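Local coordinates for protein beta-glucuronidase (PDB 6U7J) that hydrolyses beta-D-glucuronides as a gut microbial glycoside hydrolase of family 2, and probably reactivates estrogens by freeing them from their glucuronide conjugates, at residues 181-187 and 314-318; 25-31 and 52-58; 210-216 and 248-254; 201-207 and 278-284. All coordinates share one frame; numbering follows the deposited sequence.

Contact 1 is the most deeply buried of the four and joins two family domains, the sugar-binding domain and the TIM barrel, through loops: aromatic rings lie on glycine and lysine carbons, with a single direct backbone bond between the two loops. Contact 2 touches it, Pro58 lying against His185, but is regular antiparallel pairing inside the sugar-binding domain and faces a second subunit. Contacts 3 and 4 share the immunoglobulin-like domain, about 39 Å and 30 Å from contact 1 between centres. Strands 198-208 and 211-220 are sheet neighbours, so the two adjoin: contact 3 zips strands edge to edge at a partly exposed margin, whereas contact 4 meets face to face through apolar side chains.

Contact 1: 181-187 and 314-318; sequences YSGIHRP and GKGLD
At the interface between the sugar-binding domain and the TIM barrel, Tyr181 and His185 lay their rings on the loop that precedes helix 319-332. Gly314 CA sits over the centre of the Tyr181 ring, 3.7 Å from its centroid; glycine suits this place because its phi is positive and a CB would strike the ring. Lys315 then fits between the two aromatics. Its CB stands over the His185 face, 3.7 Å from the centroid, while its CG reaches Tyr181 CB at 3.5 Å. Bends at chi3 (74°) and chi4 (69°) carry NZ onward to Tyr342 OH and Glu308 O. Leu317 N donates to His185 O (2.9 Å, N-H...O 156°), almost in line with the carbonyl, and Leu317 CD2 packs crosswise on Pro187 CD at 3.5 Å. Tyr181 OH is held by Asp63, and Arg186 forms a salt bridge with Glu308, so polar ends in this buried region find partners. Such loop-to-loop CH-pi packing seats the jelly-roll domain of a family 2 glycosidase against its catalytic barrel.

Contact 2: 25-31 and 52-58; sequences NGIWKFK and VIDMPVP
Lys29 and Asp54 form a salt bridge, NZ to OD1 at 2.9 Å, their side chains side by side; OD1 is approached nearly along its C-O bond, and OD2 pairs with Lys355 of the second subunit. Backbone bonds join the antiparallel strands: Trp28 N to Met55 O (2.8 Å), with Met55 N returning to Trp28 O, and Ile53 N to Phe30 O (2.9 Å). On the Trp28, Phe30, Met55 and Val57 face the packing is aromatic. Val57 CG2 stands over the five-membered ring of Trp28, 3.5 Å from its centroid. Met55, bent at chi2 (68°) and chi3 (54°), folds back: CE makes a CH-pi contact over the Phe30 ring, 3.9 Å from its centroid, and SD, above the same face at 4.9 Å, completes a Met-aromatic pair. Ile27 CG2 touches Asp54 CB at 3.5 Å on the other face, where Ile27 and Pro56 pack respectively on Met351 and Ala320 of the second subunit. Inside the chain, Trp28 and Phe30 lean on strand 76-85, and Trp28 also on 135-144 and 188-193.

Contact 3: 210-216 and 248-254; sequences KDGMVHY and MVLVKDA
Gly212 and Val251 bond in both directions, Gly212 N to Val251 O and Val251 N to Gly212 O, each 2.7 Å. Val214 and Val249 repeat the pattern, Val214 N to Val249 O at 2.9 Å and Val249 N to Val214 O. The ladder thus satisfies four backbone donors and four acceptors. Beyond it, Ala254 N donates to Lys210 O (3.1 Å), while Asp253 N reaches Asp211 OD2 in a weak bond. Asp211 also lies alongside the Lys252 methylenes, its charge too far from NZ for a salt bridge. Gly212 suits its place, since a CB would crowd Ala254 CB. His215 ND1 donates to Met213 O of its own strand (3.2 Å); the oxygen lies in the ring plane, the donor above the carbonyl plane. Met248, with CG anti to the backbone N (chi1 -167°) and a bend only at chi3, runs alongside His215 and sets CG over the ring, 3.4 Å from its centroid. On the opposite face, Val214 CG2 meets Val251 CG2 at 3.5 Å, beta-branched residues favouring strand geometry. The pair borders a three-stranded sheet, 198-208, 211-220, 246-251, whose valine face packs on strands 227-232, 238-242 and 265-271, as in the immunoglobulin-like beta-sandwich of family 2 glycosidases.

Contact 4: 201-207 and 278-284; sequences ISVRTTV and LPFGIRT
Val203 and Phe280 meet at about a right angle, and Phe280 can be followed outward from its CB. The bond to CB already points to strand 198-208, and chi1 of 73° sets the ring between the backbone N and the carbonyl carbon. CG comes first beneath Val203 CG1, at 4.1 Å; CD2 is nearer to the same methyl, at 3.9 Å; CE2, further out, lies 4.1 Å from both Val203 CG1 and Thr205 CG2. Val203 CG1 thus stands over one ring face, displaced toward the rim, in a CH-pi contact 21° off the normal. The other branch, Val203 CG2, meets Leu278 CD2 at 3.9 Å. Leu278 CD2 also reaches Ile201 CG2 at 3.7 Å, tip to tip. At the far end, Val207 CG2 touches Ile282 CG2 and Thr284 CG2, each 3.7 Å away. Branched aliphatics suit this gap: with strand axes 9.3 Å apart, side chains rather than backbone bonds must fill it. Thr205 brings both branches across, CG2 to Ile282 CG1 and OG1 beside Ile282 CA and Arg283 N. The layers belong to facing sheets: strand 198-208 is bonded to 211-220, whose Val214 also packs on Phe280, and 274-280 borders 265-271, whose Tyr265 backs Phe280 and Ile282.

Contact 1: 181-187 and 314-318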
loop_
_atom_site.group_PDB
_atom_site.type_symbol
_atom_site.label_atom_id
_atom_site.label_comp_id
_atom_site.label_asym_id
_atom_site.label_seq_id
_atom_site.Cartn_x
_atom_site.Cartn_y
_atom_site.Cartn_z
ATOM N N TYR B 181 7.583 21.058 13.908
ATOM C CA TYR B 181 7.413 21.940 12.757
ATOM C C TYR B 181 7.594 23.395 13.164
ATOM O O TYR B 181 7.169 23.812 14.246
ATOM C CB TYR B 181 6.020 21.796 12.152
ATOM C CG TYR B 181 5.784 20.576 11.283
ATOM C CD1 TYR B 181 6.416 20.436 10.050
ATOM C CD2 TYR B 181 4.896 19.585 11.685
ATOM C CE1 TYR B 181 6.197 19.346 9.261
ATOM C CE2 TYR B 181 4.661 18.461 10.888
ATOM C CZ TYR B 181 5.317 18.357 9.681
ATOM O OH TYR B 181 5.085 17.277 8.886
ATOM N N SER B 182 8.164 24.182 12.260
ATOM C CA SER B 182 8.430 25.584 12.517
ATOM C C SER B 182 8.024 26.397 11.299
ATOM O O SER B 182 7.995 25.891 10.174
ATOM C CB SER B 182 9.908 25.797 12.851
ATOM O OG SER B 182 10.170 27.142 13.197
ATOM N N GLY B 183 7.702 27.660 11.538
ATOM C CA GLY B 183 7.365 28.593 10.482
ATOM C C GLY B 183 6.288 29.553 10.949
ATOM O O GLY B 183 6.068 29.719 12.142
ATOM N N ILE B 184 5.622 30.190 9.989
ATOM C CA ILE B 184 4.513 31.097 10.255
ATOM C C ILE B 184 3.237 30.338 9.908
ATOM O O ILE B 184 2.825 30.286 8.747
ATOM C CB ILE B 184 4.644 32.403 9.462
ATOM C CG1 ILE B 184 5.992 33.078 9.775
ATOM C CG2 ILE B 184 3.492 33.354 9.778
ATOM C CD1 ILE B 184 6.237 34.380 9.003
ATOM N N HIS B 185 2.583 29.777 10.925
ATOM C CA HIS B 185 1.520 28.796 10.735
ATOM C C HIS B 185 0.132 29.392 10.562
ATOM O O HIS B 185 -0.780 28.661 10.147
ATOM C CB HIS B 185 1.487 27.829 11.920
ATOM C CG HIS B 185 2.668 26.917 11.973
ATOM N ND1 HIS B 185 3.268 26.545 13.154
ATOM C CD2 HIS B 185 3.358 26.298 10.984
ATOM C CE1 HIS B 185 4.268 25.719 12.891
ATOM N NE2 HIS B 185 4.350 25.563 11.581
ATOM N N ARG B 186 -0.061 30.670 10.876
ATOM C CA ARG B 186 -1.372 31.300 10.888
ATOM C C ARG B 186 -1.318 32.648 10.187
ATOM O O ARG B 186 -0.237 33.217 10.008
ATOM C CB ARG B 186 -1.876 31.441 12.334
ATOM C CG ARG B 186 -2.165 30.064 12.926
ATOM C CD ARG B 186 -2.638 30.072 14.359
ATOM N NE ARG B 186 -2.557 28.720 14.897
ATOM C CZ ARG B 186 -2.591 28.423 16.188
ATOM N NH1 ARG B 186 -2.713 29.393 17.096
ATOM N NH2 ARG B 186 -2.500 27.158 16.565
ATOM N N PRO B 187 -2.463 33.151 9.718
ATOM C CA PRO B 187 -2.469 34.367 8.891
ATOM C C PRO B 187 -1.762 35.540 9.556
ATOM O O PRO B 187 -1.878 35.753 10.764
ATOM C CB PRO B 187 -3.963 34.664 8.712
ATOM C CG PRO B 187 -4.621 33.335 8.829
ATOM C CD PRO B 187 -3.800 32.534 9.799
ATOM N N GLY B 314 2.655 21.111 6.811
ATOM C CA GLY B 314 2.928 20.927 8.235
ATOM C C GLY B 314 1.747 21.310 9.119
ATOM O O GLY B 314 0.627 20.807 8.960
ATOM N N LYS B 315 2.002 22.204 10.076
ATOM C CA LYS B 315 0.990 22.733 10.982
ATOM C C LYS B 315 0.307 23.984 10.446
ATOM O O LYS B 315 -0.348 24.695 11.219
ATOM C CB LYS B 315 1.605 23.050 12.349
ATOM C CG LYS B 315 2.562 21.970 12.871
ATOM C CD LYS B 315 2.805 22.134 14.361
ATOM C CE LYS B 315 1.586 21.694 15.169
ATOM N NZ LYS B 315 1.374 20.211 15.102
ATOM N N GLY B 316 0.453 24.283 9.158
ATOM C CA GLY B 316 -0.121 25.512 8.625
ATOM C C GLY B 316 -1.637 25.425 8.525
ATOM O O GLY B 316 -2.204 24.366 8.241
ATOM N N LEU B 317 -2.296 26.565 8.766
ATOM C CA LEU B 317 -3.751 26.625 8.727
ATOM C C LEU B 317 -4.275 26.322 7.333
ATOM O O LEU B 317 -3.748 26.802 6.327
ATOM C CB LEU B 317 -4.238 28.003 9.168
ATOM C CG LEU B 317 -5.720 28.336 8.960
ATOM C CD1 LEU B 317 -6.599 27.508 9.893
ATOM C CD2 LEU B 317 -5.966 29.861 9.146
ATOM N N ASP B 318 -5.336 25.527 7.285
ATOM C CA ASP B 318 -5.921 25.069 6.030
ATOM C C ASP B 318 -7.419 24.958 6.283
ATOM O O ASP B 318 -7.878 23.980 6.875
ATOM C CB ASP B 318 -5.325 23.730 5.613
ATOM C CG ASP B 318 -5.826 23.256 4.246
ATOM O OD1 ASP B 318 -6.862 23.763 3.752
ATOM O OD2 ASP B 318 -5.162 22.369 3.656
HETATM O O HOH W 1 -2.652 26.616 12.671
#

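Contact 2: 25-31 and 52-58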
loop_
_atom_site.group_PDB
_atom_site.type_symbol
_atom_site.label_atom_id
_atom_site.label_comp_id
_atom_site.label_asym_id
_atom_site.label_seq_id
_atom_site.Cartn_x
_atom_site.Cartn_y
_atom_site.Cartn_z
ATOM N N ASN B 25 -0.391 37.280 3.490
ATOM C CA ASN B 25 -0.022 35.878 3.354
ATOM C C ASN B 25 0.688 35.686 2.003
ATOM O O ASN B 25 1.619 36.448 1.731
ATOM C CB ASN B 25 -1.255 35.010 3.586
ATOM C CG ASN B 25 -1.858 35.244 4.953
ATOM O OD1 ASN B 25 -1.143 35.367 5.951
ATOM N ND2 ASN B 25 -3.168 35.335 5.003
ATOM N N GLY B 26 0.323 34.713 1.179
ATOM C CA GLY B 26 0.977 34.597 -0.107
ATOM C C GLY B 26 2.376 34.009 0.009
ATOM O O GLY B 26 2.671 33.189 0.882
ATOM N N ILE B 27 3.255 34.443 -0.886
ATOM C CA ILE B 27 4.605 33.906 -0.972
ATOM C C ILE B 27 5.561 34.952 -0.408
ATOM O O ILE B 27 5.551 36.106 -0.850
ATOM C CB ILE B 27 4.966 33.545 -2.421
ATOM C CG1 ILE B 27 3.904 32.618 -3.022
ATOM C CG2 ILE B 27 6.328 32.940 -2.482
ATOM C CD1 ILE B 27 3.626 31.382 -2.212
ATOM N N TRP B 28 6.362 34.562 0.582
ATOM C CA TRP B 28 7.397 35.406 1.164
ATOM C C TRP B 28 8.770 34.938 0.701
ATOM O O TRP B 28 8.933 33.829 0.182
ATOM C CB TRP B 28 7.363 35.356 2.697
ATOM C CG TRP B 28 6.126 35.884 3.371
ATOM C CD1 TRP B 28 4.828 35.699 2.991
ATOM C CD2 TRP B 28 6.092 36.671 4.569
ATOM N NE1 TRP B 28 3.982 36.328 3.888
ATOM C CE2 TRP B 28 4.736 36.928 4.864
ATOM C CE3 TRP B 28 7.080 37.180 5.422
ATOM C CZ2 TRP B 28 4.340 37.680 5.968
ATOM C CZ3 TRP B 28 6.689 37.918 6.516
ATOM C CH2 TRP B 28 5.326 38.161 6.785
ATOM N N LYS B 29 9.778 35.773 0.942
ATOM C CA LYS B 29 11.161 35.359 0.754
ATOM C C LYS B 29 11.685 34.764 2.054
ATOM O O LYS B 29 11.233 35.124 3.143
ATOM C CB LYS B 29 12.041 36.529 0.310
ATOM C CG LYS B 29 11.618 37.134 -1.024
ATOM C CD LYS B 29 11.650 36.051 -2.101
ATOM C CE LYS B 29 11.175 36.546 -3.465
ATOM N NZ LYS B 29 11.530 35.575 -4.556
ATOM N N PHE B 30 12.658 33.862 1.931
ATOM C CA PHE B 30 13.023 33.003 3.047
ATOM C C PHE B 30 14.474 32.572 2.923
ATOM O O PHE B 30 14.957 32.276 1.829
ATOM C CB PHE B 30 12.089 31.784 3.072
ATOM C CG PHE B 30 12.417 30.741 4.108
ATOM C CD1 PHE B 30 13.453 29.827 3.910
ATOM C CD2 PHE B 30 11.605 30.606 5.239
ATOM C CE1 PHE B 30 13.717 28.841 4.856
ATOM C CE2 PHE B 30 11.853 29.617 6.177
ATOM C CZ PHE B 30 12.909 28.728 5.988
ATOM N N LYS B 31 15.139 32.487 4.068
ATOM C CA LYS B 31 16.504 32.009 4.155
ATOM C C LYS B 31 16.710 31.456 5.555
ATOM O O LYS B 31 16.196 32.018 6.527
ATOM C CB LYS B 31 17.504 33.143 3.873
ATOM C CG LYS B 31 18.949 32.701 3.864
ATOM C CD LYS B 31 19.844 33.701 3.119
ATOM C CE LYS B 31 20.000 34.983 3.882
ATOM N NZ LYS B 31 21.029 35.854 3.230
ATOM N N VAL B 52 17.757 34.022 -1.374
ATOM C CA VAL B 52 16.533 33.560 -0.738
ATOM C C VAL B 52 15.813 32.564 -1.651
ATOM O O VAL B 52 16.109 32.444 -2.840
ATOM C CB VAL B 52 15.599 34.730 -0.387
ATOM C CG1 VAL B 52 16.266 35.652 0.608
ATOM C CG2 VAL B 52 15.234 35.476 -1.651
ATOM N N ILE B 53 14.846 31.858 -1.065
ATOM C CA ILE B 53 13.883 31.055 -1.805
ATOM C C ILE B 53 12.481 31.554 -1.452
ATOM O O ILE B 53 12.302 32.363 -0.543
ATOM C CB ILE B 53 14.017 29.547 -1.505
ATOM C CG1 ILE B 53 13.767 29.257 -0.024
ATOM C CG2 ILE B 53 15.396 29.036 -1.907
ATOM C CD1 ILE B 53 13.735 27.763 0.308
ATOM N N ASP B 54 11.485 31.062 -2.191
ATOM C CA ASP B 54 10.082 31.333 -1.882
ATOM C C ASP B 54 9.570 30.413 -0.782
ATOM O O ASP B 54 9.946 29.239 -0.697
ATOM C CB ASP B 54 9.199 31.129 -3.112
ATOM C CG ASP B 54 9.555 32.052 -4.234
ATOM O OD1 ASP B 54 10.039 33.160 -3.956
ATOM O OD2 ASP B 54 9.352 31.674 -5.405
ATOM N N MET B 55 8.668 30.948 0.047
ATOM C CA MET B 55 8.079 30.171 1.111
ATOM C C MET B 55 6.648 30.653 1.332
ATOM O O MET B 55 6.431 31.864 1.485
ATOM C CB MET B 55 8.878 30.272 2.415
ATOM C CG MET B 55 8.402 29.293 3.515
ATOM S SD MET B 55 8.709 27.525 3.146
ATOM C CE MET B 55 10.450 27.470 2.786
ATOM N N PRO B 56 5.671 29.754 1.328
ATOM C CA PRO B 56 4.281 30.173 1.545
ATOM C C PRO B 56 4.022 30.510 3.000
ATOM O O PRO B 56 4.666 29.983 3.913
ATOM C CB PRO B 56 3.460 28.945 1.119
ATOM C CG PRO B 56 4.409 27.767 1.320
ATOM C CD PRO B 56 5.794 28.315 1.007
ATOM N N VAL B 57 3.051 31.398 3.203
ATOM C CA VAL B 57 2.561 31.779 4.524
ATOM C C VAL B 57 1.040 31.824 4.433
ATOM O O VAL B 57 0.505 32.492 3.538
ATOM C CB VAL B 57 3.138 33.130 4.979
ATOM C CG1 VAL B 57 2.444 33.609 6.256
ATOM C CG2 VAL B 57 4.626 33.027 5.205
ATOM N N PRO B 58 0.300 31.126 5.314
ATOM C CA PRO B 58 0.810 30.316 6.422
ATOM C C PRO B 58 1.181 28.881 6.006
ATOM O O PRO B 58 0.584 28.355 5.071
ATOM C CB PRO B 58 -0.368 30.303 7.400
ATOM C CG PRO B 58 -1.569 30.354 6.499
ATOM C CD PRO B 58 -1.177 31.143 5.281
#

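Contact 3: 210-216 and 248-254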
loop_
_atom_site.group_PDB
_atom_site.type_symbol
_atom_site.label_atom_id
_atom_site.label_comp_id
_atom_site.label_asym_id
_atom_site.label_seq_id
_atom_site.Cartn_x
_atom_site.Cartn_y
_atom_site.Cartn_z
ATOM N N LYS B 210 -35.986 30.124 31.844
ATOM C CA LYS B 210 -36.100 30.424 30.426
ATOM C C LYS B 210 -35.433 31.737 30.021
ATOM O O LYS B 210 -35.390 32.047 28.818
ATOM C CB LYS B 210 -37.578 30.398 29.975
ATOM C CG LYS B 210 -37.787 30.421 28.429
ATOM C CD LYS B 210 -37.020 29.273 27.700
ATOM C CE LYS B 210 -36.211 29.735 26.466
ATOM N NZ LYS B 210 -34.836 30.186 26.827
ATOM N N ASP B 211 -34.891 32.506 30.948
ATOM C CA ASP B 211 -34.270 33.772 30.596
ATOM C C ASP B 211 -32.754 33.694 30.717
ATOM O O ASP B 211 -32.213 32.979 31.565
ATOM C CB ASP B 211 -34.795 34.906 31.472
ATOM C CG ASP B 211 -36.297 34.987 31.470
ATOM O OD1 ASP B 211 -36.862 35.286 32.542
ATOM O OD2 ASP B 211 -36.907 34.740 30.406
ATOM N N GLY B 212 -32.076 34.455 29.868
ATOM C CA GLY B 212 -30.630 34.580 29.923
ATOM C C GLY B 212 -30.214 35.894 30.559
ATOM O O GLY B 212 -30.853 36.925 30.350
ATOM N N MET B 213 -29.145 35.840 31.350
ATOM C CA MET B 213 -28.524 37.026 31.937
ATOM C C MET B 213 -27.140 37.195 31.310
ATOM O O MET B 213 -26.197 36.479 31.663
ATOM C CB MET B 213 -28.426 36.908 33.459
ATOM C CG MET B 213 -29.659 37.364 34.262
ATOM S SD MET B 213 -30.477 38.910 33.758
ATOM C CE MET B 213 -29.101 40.047 33.652
ATOM N N VAL B 214 -27.012 38.151 30.394
ATOM C CA VAL B 214 -25.742 38.423 29.730
ATOM C C VAL B 214 -24.994 39.481 30.535
ATOM O O VAL B 214 -25.395 40.648 30.567
ATOM C CB VAL B 214 -25.943 38.877 28.281
ATOM C CG1 VAL B 214 -24.588 39.172 27.636
ATOM C CG2 VAL B 214 -26.686 37.825 27.501
ATOM N N HIS B 215 -23.915 39.067 31.195
ATOM C CA HIS B 215 -22.997 39.980 31.862
ATOM C C HIS B 215 -21.874 40.313 30.891
ATOM O O HIS B 215 -21.176 39.407 30.420
ATOM C CB HIS B 215 -22.405 39.358 33.129
ATOM C CG HIS B 215 -23.421 38.881 34.119
ATOM N ND1 HIS B 215 -24.420 37.988 33.794
ATOM C CD2 HIS B 215 -23.575 39.157 35.437
ATOM C CE1 HIS B 215 -25.156 37.745 34.866
ATOM N NE2 HIS B 215 -24.662 38.439 35.876
ATOM N N TYR B 216 -21.684 41.596 30.594
ATOM C CA TYR B 216 -20.609 42.002 29.702
ATOM C C TYR B 216 -19.792 43.115 30.333
ATOM O O TYR B 216 -20.267 43.848 31.201
ATOM C CB TYR B 216 -21.141 42.443 28.331
ATOM C CG TYR B 216 -21.860 43.770 28.315
ATOM C CD1 TYR B 216 -21.156 44.969 28.263
ATOM C CD2 TYR B 216 -23.247 43.825 28.317
ATOM C CE1 TYR B 216 -21.818 46.186 28.246
ATOM C CE2 TYR B 216 -23.917 45.034 28.290
ATOM C CZ TYR B 216 -23.199 46.208 28.255
ATOM O OH TYR B 216 -23.861 47.409 28.233
ATOM N N MET B 248 -25.336 44.190 32.943
ATOM C CA MET B 248 -25.946 42.886 33.164
ATOM C C MET B 248 -27.367 43.009 32.621
ATOM O O MET B 248 -28.214 43.641 33.255
ATOM C CB MET B 248 -25.923 42.549 34.650
ATOM C CG MET B 248 -26.242 41.126 35.019
ATOM S SD MET B 248 -26.392 40.937 36.815
ATOM C CE MET B 248 -28.172 40.783 37.028
ATOM N N VAL B 249 -27.622 42.454 31.434
ATOM C CA VAL B 249 -28.906 42.661 30.773
ATOM C C VAL B 249 -29.574 41.325 30.479
ATOM O O VAL B 249 -28.936 40.269 30.403
ATOM C CB VAL B 249 -28.783 43.493 29.481
ATOM C CG1 VAL B 249 -28.084 44.826 29.766
ATOM C CG2 VAL B 249 -28.048 42.715 28.421
ATOM N N LEU B 250 -30.888 41.403 30.276
ATOM C CA LEU B 250 -31.786 40.260 30.216
ATOM C C LEU B 250 -32.051 39.850 28.773
ATOM O O LEU B 250 -32.234 40.697 27.895
ATOM C CB LEU B 250 -33.114 40.608 30.898
ATOM C CG LEU B 250 -34.176 39.550 31.192
ATOM C CD1 LEU B 250 -33.563 38.295 31.794
ATOM C CD2 LEU B 250 -35.236 40.142 32.122
ATOM N N VAL B 251 -32.077 38.541 28.537
ATOM C CA VAL B 251 -32.451 37.968 27.251
ATOM C C VAL B 251 -33.565 36.976 27.551
ATOM O O VAL B 251 -33.301 35.831 27.942
ATOM C CB VAL B 251 -31.271 37.292 26.543
ATOM C CG1 VAL B 251 -31.627 36.948 25.102
ATOM C CG2 VAL B 251 -30.050 38.192 26.590
ATOM N N LYS B 252 -34.810 37.411 27.401
ATOM C CA LYS B 252 -35.931 36.559 27.762
ATOM C C LYS B 252 -36.165 35.526 26.667
ATOM O O LYS B 252 -35.974 35.797 25.478
ATOM C CB LYS B 252 -37.193 37.393 28.006
ATOM C CG LYS B 252 -37.313 37.947 29.440
ATOM C CD LYS B 252 -38.547 37.404 30.174
ATOM C CE LYS B 252 -38.520 37.740 31.674
ATOM N NZ LYS B 252 -39.270 38.985 32.039
ATOM N N ASP B 253 -36.570 34.329 27.082
ATOM C CA ASP B 253 -36.772 33.213 26.157
ATOM C C ASP B 253 -35.517 32.979 25.313
ATOM O O ASP B 253 -35.576 32.822 24.091
ATOM C CB ASP B 253 -38.007 33.444 25.279
ATOM C CG ASP B 253 -39.296 33.583 26.097
ATOM O OD1 ASP B 253 -40.194 34.348 25.678
ATOM O OD2 ASP B 253 -39.411 32.929 27.161
ATOM N N ALA B 254 -34.368 32.957 25.993
ATOM C CA ALA B 254 -33.068 32.892 25.330
ATOM C C ALA B 254 -32.870 31.561 24.611
ATOM O O ALA B 254 -33.028 30.493 25.208
ATOM C CB ALA B 254 -31.950 33.095 26.353
#

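Contact 4: 201-207 and 278-284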
loop_
_atom_site.group_PDB
_atom_site.type_symbol
_atom_site.label_atom_id
_atom_site.label_comp_id
_atom_site.label_asym_id
_atom_site.label_seq_id
_atom_site.Cartn_x
_atom_site.Cartn_y
_atom_site.Cartn_z
ATOM N N ILE B 201 -13.288 42.842 25.384
ATOM C CA ILE B 201 -14.665 42.482 25.703
ATOM C C ILE B 201 -14.648 41.156 26.444
ATOM O O ILE B 201 -14.027 40.193 25.978
ATOM C CB ILE B 201 -15.540 42.336 24.443
ATOM C CG1 ILE B 201 -15.451 43.553 23.532
ATOM C CG2 ILE B 201 -16.996 42.015 24.821
ATOM C CD1 ILE B 201 -16.006 43.257 22.144
ATOM N N SER B 202 -15.353 41.087 27.572
ATOM C CA SER B 202 -15.610 39.826 28.263
ATOM C C SER B 202 -17.106 39.639 28.470
ATOM O O SER B 202 -17.792 40.559 28.939
ATOM C CB SER B 202 -14.878 39.762 29.602
ATOM O OG SER B 202 -13.535 40.149 29.447
ATOM N N VAL B 203 -17.603 38.454 28.120
ATOM C CA VAL B 203 -19.008 38.086 28.286
ATOM C C VAL B 203 -19.082 36.816 29.119
ATOM O O VAL B 203 -18.321 35.868 28.886
ATOM C CB VAL B 203 -19.716 37.886 26.933
ATOM C CG1 VAL B 203 -21.211 37.706 27.132
ATOM C CG2 VAL B 203 -19.443 39.072 26.010
ATOM N N ARG B 204 -19.969 36.821 30.113
ATOM C CA ARG B 204 -20.338 35.645 30.886
ATOM C C ARG B 204 -21.853 35.586 30.949
ATOM O O ARG B 204 -22.522 36.624 30.994
ATOM C CB ARG B 204 -19.723 35.669 32.286
ATOM C CG ARG B 204 -18.220 35.961 32.242
ATOM C CD ARG B 204 -17.520 35.849 33.594
ATOM N NE ARG B 204 -17.814 36.968 34.509
ATOM C CZ ARG B 204 -17.695 38.277 34.249
ATOM N NH1 ARG B 204 -17.259 38.726 33.075
ATOM N NH2 ARG B 204 -18.009 39.154 35.198
ATOM N N THR B 205 -22.395 34.376 30.905
ATOM C CA THR B 205 -23.833 34.202 30.869
ATOM C C THR B 205 -24.276 33.301 32.011
ATOM O O THR B 205 -23.533 32.422 32.461
ATOM C CB THR B 205 -24.296 33.617 29.518
ATOM O OG1 THR B 205 -23.688 32.333 29.303
ATOM C CG2 THR B 205 -23.913 34.552 28.372
ATOM N N THR B 206 -25.483 33.564 32.499
ATOM C CA THR B 206 -26.203 32.675 33.397
ATOM C C THR B 206 -27.587 32.449 32.805
ATOM O O THR B 206 -28.008 33.143 31.876
ATOM C CB THR B 206 -26.311 33.248 34.820
ATOM O OG1 THR B 206 -26.957 34.524 34.776
ATOM C CG2 THR B 206 -24.931 33.406 35.449
ATOM N N VAL B 207 -28.296 31.454 33.327
ATOM C CA VAL B 207 -29.633 31.135 32.849
ATOM C C VAL B 207 -30.544 30.952 34.051
ATOM O O VAL B 207 -30.245 30.148 34.938
ATOM C CB VAL B 207 -29.651 29.868 31.976
ATOM C CG1 VAL B 207 -31.083 29.441 31.707
ATOM C CG2 VAL B 207 -28.916 30.116 30.678
ATOM N N LEU B 278 -19.198 41.080 18.505
ATOM C CA LEU B 278 -18.682 39.834 19.059
ATOM C C LEU B 278 -19.780 38.783 19.114
ATOM O O LEU B 278 -20.780 38.987 19.822
ATOM C CB LEU B 278 -18.117 40.078 20.459
ATOM C CG LEU B 278 -17.595 38.839 21.185
ATOM C CD1 LEU B 278 -16.226 38.416 20.631
ATOM C CD2 LEU B 278 -17.508 39.103 22.669
ATOM N N PRO B 279 -19.657 37.659 18.400
ATOM C CA PRO B 279 -20.587 36.545 18.625
ATOM C C PRO B 279 -20.350 35.927 19.991
ATOM O O PRO B 279 -19.238 35.953 20.518
ATOM C CB PRO B 279 -20.250 35.552 17.505
ATOM C CG PRO B 279 -19.350 36.325 16.532
ATOM C CD PRO B 279 -18.671 37.365 17.345
ATOM N N PHE B 280 -21.414 35.392 20.583
ATOM C CA PHE B 280 -21.272 34.662 21.838
ATOM C C PHE B 280 -22.467 33.733 21.997
ATOM O O PHE B 280 -23.458 33.828 21.263
ATOM C CB PHE B 280 -21.120 35.607 23.041
ATOM C CG PHE B 280 -22.392 36.317 23.441
ATOM C CD1 PHE B 280 -22.758 37.514 22.836
ATOM C CD2 PHE B 280 -23.206 35.799 24.441
ATOM C CE1 PHE B 280 -23.930 38.178 23.205
ATOM C CE2 PHE B 280 -24.391 36.458 24.817
ATOM C CZ PHE B 280 -24.752 37.649 24.198
ATOM N N GLY B 281 -22.350 32.812 22.946
ATOM C CA GLY B 281 -23.384 31.823 23.169
ATOM C C GLY B 281 -23.795 31.771 24.623
ATOM O O GLY B 281 -22.977 31.931 25.528
ATOM N N ILE B 282 -25.083 31.528 24.841
ATOM C CA ILE B 282 -25.617 31.376 26.190
ATOM C C ILE B 282 -25.742 29.892 26.488
ATOM O O ILE B 282 -26.505 29.178 25.821
ATOM C CB ILE B 282 -26.971 32.086 26.353
ATOM C CG1 ILE B 282 -26.849 33.565 25.957
ATOM C CG2 ILE B 282 -27.473 31.914 27.791
ATOM C CD1 ILE B 282 -28.183 34.282 25.823
ATOM N N ARG B 283 -25.007 29.435 27.497
ATOM C CA ARG B 283 -25.045 28.038 27.900
ATOM C C ARG B 283 -24.359 27.906 29.244
ATOM O O ARG B 283 -23.394 28.618 29.531
ATOM C CB ARG B 283 -24.355 27.125 26.870
ATOM C CG ARG B 283 -22.913 27.508 26.538
ATOM C CD ARG B 283 -21.947 26.583 27.232
ATOM N NE ARG B 283 -20.545 26.966 27.067
ATOM C CZ ARG B 283 -19.905 27.797 27.885
ATOM N NH1 ARG B 283 -20.551 28.359 28.904
ATOM N NH2 ARG B 283 -18.625 28.075 27.682
ATOM N N THR B 284 -24.845 26.970 30.051
ATOM C CA THR B 284 -24.320 26.753 31.389
ATOM C C THR B 284 -23.558 25.442 31.465
ATOM O O THR B 284 -23.858 24.483 30.747
ATOM C CB THR B 284 -25.442 26.725 32.422
ATOM O OG1 THR B 284 -26.231 25.539 32.218
ATOM C CG2 THR B 284 -26.320 27.949 32.282
#